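PDB 5IMY: vaginolysin from Gardnerella vaginalis, which probably binds cholesterol in host membranes and perforates them as a pore-forming toxin of the cholesterol-dependent cytolysin family. Local coordinates for residues 394-399 and 429-434; 53-56 and 61-64. One frame throughout, in Å; residues are numbered along the deposited sequence.

Contact 1: 394-399 and 429-434; sequences YYIYWD and TTIQFK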
loop_
_atom_site.group_PDB
_atom_site.type_symbol
_atom_site.label_atom_id
_atom_site.label_comp_id
_atom_site.label_asym_id
_atom_site.label_seq_id
_atom_site.Cartn_x
_atom_site.Cartn_y
_atom_site.Cartn_z
ATOM N N TYR A 394 18.279 28.795 2.698
ATOM C CA TYR A 394 18.238 27.357 2.497
ATOM C C TYR A 394 17.062 27.001 1.601
ATOM O O TYR A 394 16.011 27.643 1.642
ATOM C CB TYR A 394 18.136 26.597 3.833
ATOM C CG TYR A 394 19.415 26.601 4.648
ATOM C CD1 TYR A 394 20.465 25.745 4.335
ATOM C CD2 TYR A 394 19.568 27.451 5.736
ATOM C CE1 TYR A 394 21.632 25.740 5.081
ATOM C CE2 TYR A 394 20.732 27.454 6.484
ATOM C CZ TYR A 394 21.760 26.598 6.152
ATOM O OH TYR A 394 22.919 26.599 6.895
ATOM N N TYR A 395 17.262 25.982 0.771
ATOM C CA TYR A 395 16.206 25.436 -0.081
ATOM C C TYR A 395 16.272 23.917 0.034
ATOM O O TYR A 395 17.149 23.279 -0.556
ATOM C CB TYR A 395 16.357 25.901 -1.524
ATOM C CG TYR A 395 16.183 27.394 -1.692
ATOM C CD1 TYR A 395 14.919 27.952 -1.818
ATOM C CD2 TYR A 395 17.281 28.241 -1.715
ATOM C CE1 TYR A 395 14.753 29.316 -1.969
ATOM C CE2 TYR A 395 17.126 29.604 -1.866
ATOM C CZ TYR A 395 15.861 30.137 -1.992
ATOM O OH TYR A 395 15.701 31.494 -2.142
ATOM N N ILE A 396 15.348 23.346 0.802
ATOM C CA ILE A 396 15.353 21.925 1.122
ATOM C C ILE A 396 13.994 21.349 0.743
ATOM O O ILE A 396 12.957 21.846 1.199
ATOM C CB ILE A 396 15.659 21.678 2.610
ATOM C CG1 ILE A 396 17.083 22.149 2.928
ATOM C CG2 ILE A 396 15.484 20.202 2.974
ATOM C CD1 ILE A 396 17.432 22.141 4.402
ATOM N N TYR A 397 14.003 20.305 -0.085
ATOM C CA TYR A 397 12.789 19.621 -0.503
ATOM C C TYR A 397 12.981 18.117 -0.355
ATOM O O TYR A 397 14.105 17.612 -0.315
ATOM C CB TYR A 397 12.423 19.945 -1.958
ATOM C CG TYR A 397 12.524 21.410 -2.323
ATOM C CD1 TYR A 397 11.396 22.218 -2.351
ATOM C CD2 TYR A 397 13.747 21.978 -2.647
ATOM C CE1 TYR A 397 11.484 23.555 -2.688
ATOM C CE2 TYR A 397 13.846 23.313 -2.985
ATOM C CZ TYR A 397 12.713 24.094 -3.004
ATOM O OH TYR A 397 12.813 25.423 -3.341
ATOM N N TRP A 398 11.860 17.405 -0.279
ATOM C CA TRP A 398 11.878 15.950 -0.235
ATOM C C TRP A 398 10.505 15.442 -0.650
ATOM O O TRP A 398 9.528 16.193 -0.691
ATOM C CB TRP A 398 12.265 15.433 1.155
ATOM C CG TRP A 398 11.260 15.737 2.220
ATOM C CD1 TRP A 398 10.226 14.942 2.617
ATOM C CD2 TRP A 398 11.194 16.915 3.032
ATOM N NE1 TRP A 398 9.520 15.551 3.625
ATOM C CE2 TRP A 398 10.093 16.764 3.899
ATOM C CE3 TRP A 398 11.958 18.085 3.109
ATOM C CZ2 TRP A 398 9.736 17.736 4.829
ATOM C CZ3 TRP A 398 11.601 19.050 4.035
ATOM C CH2 TRP A 398 10.501 18.869 4.883
ATOM N N ASP A 399 10.445 14.148 -0.954
ATOM C CA ASP A 399 9.239 13.515 -1.468
ATOM C C ASP A 399 8.659 12.562 -0.432
ATOM O O ASP A 399 9.401 11.881 0.286
ATOM C CB ASP A 399 9.536 12.753 -2.763
ATOM C CG ASP A 399 9.913 13.675 -3.906
ATOM O OD1 ASP A 399 9.303 14.758 -4.024
ATOM O OD2 ASP A 399 10.824 13.320 -4.683
ATOM N N THR A 429 20.485 24.951 13.674
ATOM C CA THR A 429 19.210 24.271 13.844
ATOM C C THR A 429 19.343 22.847 13.333
ATOM O O THR A 429 20.172 22.562 12.463
ATOM C CB THR A 429 18.074 24.992 13.103
ATOM O OG1 THR A 429 16.824 24.364 13.413
ATOM C CG2 THR A 429 18.294 24.951 11.593
ATOM N N THR A 430 18.514 21.962 13.879
ATOM C CA THR A 430 18.426 20.582 13.431
ATOM C C THR A 430 16.995 20.294 12.997
ATOM O O THR A 430 16.041 20.769 13.620
ATOM C CB THR A 430 18.850 19.602 14.533
ATOM O OG1 THR A 430 17.774 19.421 15.461
ATOM C CG2 THR A 430 20.071 20.126 15.280
ATOM N N ILE A 431 16.852 19.523 11.924
ATOM C CA ILE A 431 15.553 19.198 11.347
ATOM C C ILE A 431 15.321 17.702 11.485
ATOM O O ILE A 431 16.242 16.904 11.281
ATOM C CB ILE A 431 15.469 19.627 9.866
ATOM C CG1 ILE A 431 15.734 21.130 9.726
ATOM C CG2 ILE A 431 14.101 19.285 9.284
ATOM C CD1 ILE A 431 16.172 21.544 8.337
ATOM N N GLN A 432 14.094 17.325 11.832
ATOM C CA GLN A 432 13.706 15.926 11.942
ATOM C C GLN A 432 12.997 15.475 10.673
ATOM O O GLN A 432 12.194 16.217 10.098
ATOM C CB GLN A 432 12.790 15.698 13.145
ATOM C CG GLN A 432 13.482 15.051 14.325
ATOM C CD GLN A 432 12.509 14.503 15.348
ATOM O OE1 GLN A 432 11.413 14.061 15.005
ATOM N NE2 GLN A 432 12.908 14.528 16.615
ATOM N N PHE A 433 13.293 14.250 10.243
ATOM C CA PHE A 433 12.703 13.677 9.042
ATOM C C PHE A 433 12.171 12.288 9.348
ATOM O O PHE A 433 12.878 11.465 9.939
ATOM C CB PHE A 433 13.725 13.596 7.904
ATOM C CG PHE A 433 14.073 14.924 7.309
ATOM C CD1 PHE A 433 13.162 15.597 6.514
ATOM C CD2 PHE A 433 15.310 15.500 7.537
ATOM C CE1 PHE A 433 13.476 16.820 5.962
ATOM C CE2 PHE A 433 15.631 16.725 6.985
ATOM C CZ PHE A 433 14.712 17.386 6.196
ATOM N N LYS A 434 10.929 12.032 8.945
ATOM C CA LYS A 434 10.421 10.669 8.941
ATOM C C LYS A 434 11.349 9.785 8.116
ATOM O O LYS A 434 11.881 10.208 7.087
ATOM C CB LYS A 434 9.005 10.631 8.367
ATOM C CG LYS A 434 7.974 11.370 9.206
ATOM C CD LYS A 434 6.874 11.961 8.338
ATOM C CE LYS A 434 5.900 12.784 9.165
ATOM N NZ LYS A 434 5.368 13.950 8.405
#

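Contact 2: 53-56 and 61-64; sequences SDSF and EFVV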
loop_
_atom_site.group_PDB
_atom_site.type_symbol
_atom_site.label_atom_id
_atom_site.label_comp_id
_atom_site.label_asym_id
_atom_site.label_seq_id
_atom_site.Cartn_x
_atom_site.Cartn_y
_atom_site.Cartn_z
ATOM N N SER A 53 -4.211 -3.431 10.915
ATOM C CA SER A 53 -2.910 -2.786 11.014
ATOM C C SER A 53 -2.814 -2.072 12.354
ATOM O O SER A 53 -3.819 -1.624 12.909
ATOM C CB SER A 53 -2.672 -1.785 9.877
ATOM O OG SER A 53 -2.364 -2.452 8.666
ATOM N N ASP A 54 -1.591 -1.980 12.868
ATOM C CA ASP A 54 -1.314 -1.236 14.086
ATOM C C ASP A 54 0.144 -0.803 14.048
ATOM O O ASP A 54 0.911 -1.214 13.174
ATOM C CB ASP A 54 -1.618 -2.067 15.339
ATOM C CG ASP A 54 -2.429 -1.300 16.369
ATOM O OD1 ASP A 54 -2.437 -0.051 16.321
ATOM O OD2 ASP A 54 -3.059 -1.948 17.229
ATOM N N SER A 55 0.526 0.036 15.009
ATOM C CA SER A 55 1.855 0.627 14.992
ATOM C C SER A 55 2.296 0.971 16.406
ATOM O O SER A 55 1.481 1.095 17.324
ATOM C CB SER A 55 1.889 1.883 14.113
ATOM O OG SER A 55 0.957 2.848 14.572
ATOM N N PHE A 56 3.612 1.113 16.565
ATOM C CA PHE A 56 4.217 1.608 17.793
ATOM C C PHE A 56 5.526 2.298 17.422
ATOM O O PHE A 56 5.941 2.295 16.259
ATOM C CB PHE A 56 4.422 0.479 18.808
ATOM C CG PHE A 56 5.020 -0.765 18.221
ATOM C CD1 PHE A 56 6.390 -0.953 18.213
ATOM C CD2 PHE A 56 4.209 -1.750 17.683
ATOM C CE1 PHE A 56 6.943 -2.101 17.677
ATOM C CE2 PHE A 56 4.754 -2.898 17.142
ATOM C CZ PHE A 56 6.123 -3.074 17.139
ATOM N N GLU A 61 12.602 4.339 15.310
ATOM C CA GLU A 61 11.971 3.199 14.648
ATOM C C GLU A 61 10.446 3.201 14.725
ATOM O O GLU A 61 9.873 2.862 15.766
ATOM C CB GLU A 61 12.507 1.898 15.251
ATOM C CG GLU A 61 12.706 0.785 14.239
ATOM C CD GLU A 61 13.052 -0.540 14.890
ATOM O OE1 GLU A 61 12.812 -0.687 16.107
ATOM O OE2 GLU A 61 13.566 -1.433 14.185
ATOM N N PHE A 62 9.783 3.579 13.635
ATOM C CA PHE A 62 8.327 3.524 13.549
ATOM C C PHE A 62 7.935 2.190 12.926
ATOM O O PHE A 62 8.146 1.974 11.730
ATOM C CB PHE A 62 7.788 4.695 12.731
ATOM C CG PHE A 62 6.291 4.693 12.585
ATOM C CD1 PHE A 62 5.475 4.818 13.695
ATOM C CD2 PHE A 62 5.703 4.577 11.338
ATOM C CE1 PHE A 62 4.103 4.819 13.566
ATOM C CE2 PHE A 62 4.329 4.579 11.202
ATOM C CZ PHE A 62 3.527 4.701 12.319
ATOM N N VAL A 63 7.355 1.305 13.732
ATOM C CA VAL A 63 7.072 -0.070 13.329
ATOM C C VAL A 63 5.592 -0.197 12.996
ATOM O O VAL A 63 4.731 0.211 13.785
ATOM C CB VAL A 63 7.466 -1.061 14.437
ATOM C CG1 VAL A 63 7.261 -2.502 13.974
ATOM C CG2 VAL A 63 8.909 -0.833 14.871
ATOM N N VAL A 64 5.297 -0.768 11.829
ATOM C CA VAL A 64 3.938 -1.118 11.428
ATOM C C VAL A 64 3.849 -2.634 11.337
ATOM O O VAL A 64 4.729 -3.279 10.754
ATOM C CB VAL A 64 3.554 -0.471 10.085
ATOM C CG1 VAL A 64 2.261 -1.084 9.531
ATOM C CG2 VAL A 64 3.395 1.032 10.242
#

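Contact 1: 394-399 and 429-434
I396 and W398 on one strand meet I431 and F433 on another across the interface between two sheets, where the axes of 395-399 and 429-433 run nearly parallel, 10° apart, and come no closer than 11.3 Å. At that spacing no backbone hydrogen bond can span the two segments, and the contact is made by side chains alone: this is the face-to-face packing of two sheets in a beta sandwich, not the pairing of neighbours within one sheet. The central element is an edge-to-face aromatic pair. F433 turns its edge to the face of the W398 six-membered ring, the planes standing at 82° with centroids 4.8 Å apart. Its leading atom is CE1, which lies 3.5 Å from CE3 of W398, above the indole plane and displaced toward the rim. The indole is presented to it because CG of W398 sits between the backbone N and the carbonyl carbon (chi1 66°). Beside this pair, I396 divides its work between two branches. CG1 carries CD1 toward the other sheet, where it meets CD1 of I431 tip to tip at 4.2 Å; CG2 approaches CZ of F433 at 4.3 Å from an oblique direction. L440 of strand 440-443, the neighbour of 395-403 in its sheet, touches both W398 and F433, while L382 of strand 363-389 packs on I396. NE1 of W398 makes a weak hydrogen bond with OE2 of E400. The chemistry is thus wholly apolar between the segments: dispersion between methyls and between a methyl and a ring, plus the attraction of a ring C-H for an aromatic face, joins the two layers of the thiol-activated cytolysin beta sandwich, with three of the four touching residues buried.

Contact 2: 53-56 and 61-64
F56 and V63 face each other as a hydrogen-bonded pair of an antiparallel hairpin, strand 51-57 returning as strand 62-76. Two backbone bonds join them: N of F56 donates to O of V63 and N of V63 to O of F56, each at 3.1 Å. The side chain of F56 can be followed outward. From CB, a chi1 of 46° wedges CG over the backbone, flanked by N and C, and the ring is swung obliquely across the V63 side chain. CD1 passes near CB of V63; CE1 comes closer to the same atom, at 3.4 Å; CZ, the far end, reaches CG1 of V63, also at 3.4 Å, and CE2 lies more loosely beside that same CG1. The result is a CH-pi contact in which CB of V63 lies over the ring face, 3.9 Å from the centroid and 28° off its normal. On the other face of the hairpin, S55 and V64 form the non-hydrogen-bonded pair. CB of S55 lies 3.7 Å from CE1 of F62; although CB of F62 points away from strand 53-56, its chi1 of 179° brings the ring back toward S55 and, obliquely, O of F56. The polar end of S55 looks beyond the hairpin, OG being hydrogen-bonded to the backbone N of F51 of the second subunit. V63 packs in addition on V374 and S376 of strand 363-389, the next strand of the sheet. Paired amides therefore fix the register, and CA-H...O contacts, such as that of V64 CA with O of D54 at 3.5 Å, supplement them; the CH-pi contact between F56 and V63 adds apolar cohesion on one face, while the opposite face lends a serine hydroxyl to the subunit interface.

How the contacts relate
Contact 2 comes first along the chain and is complete before contact 1 begins. One is local, a hairpin with four residues between its segments; the other joins segments separated by 29 residues. Their centres lie 23 Å apart, and their nearest atoms, about 7 Å apart, do not touch. A single sheet nevertheless serves both: the long strand 363-389 pairs antiparallel with 62-76 and with 426-433, whereas 395-403 belongs to a separate four-stranded sheet. Contact 2 thus illustrates cohesion within a sheet and contact 1 cohesion between sheets. Strand 363-389 itself runs from one family region into the other, so the two regions are tied by a shared strand.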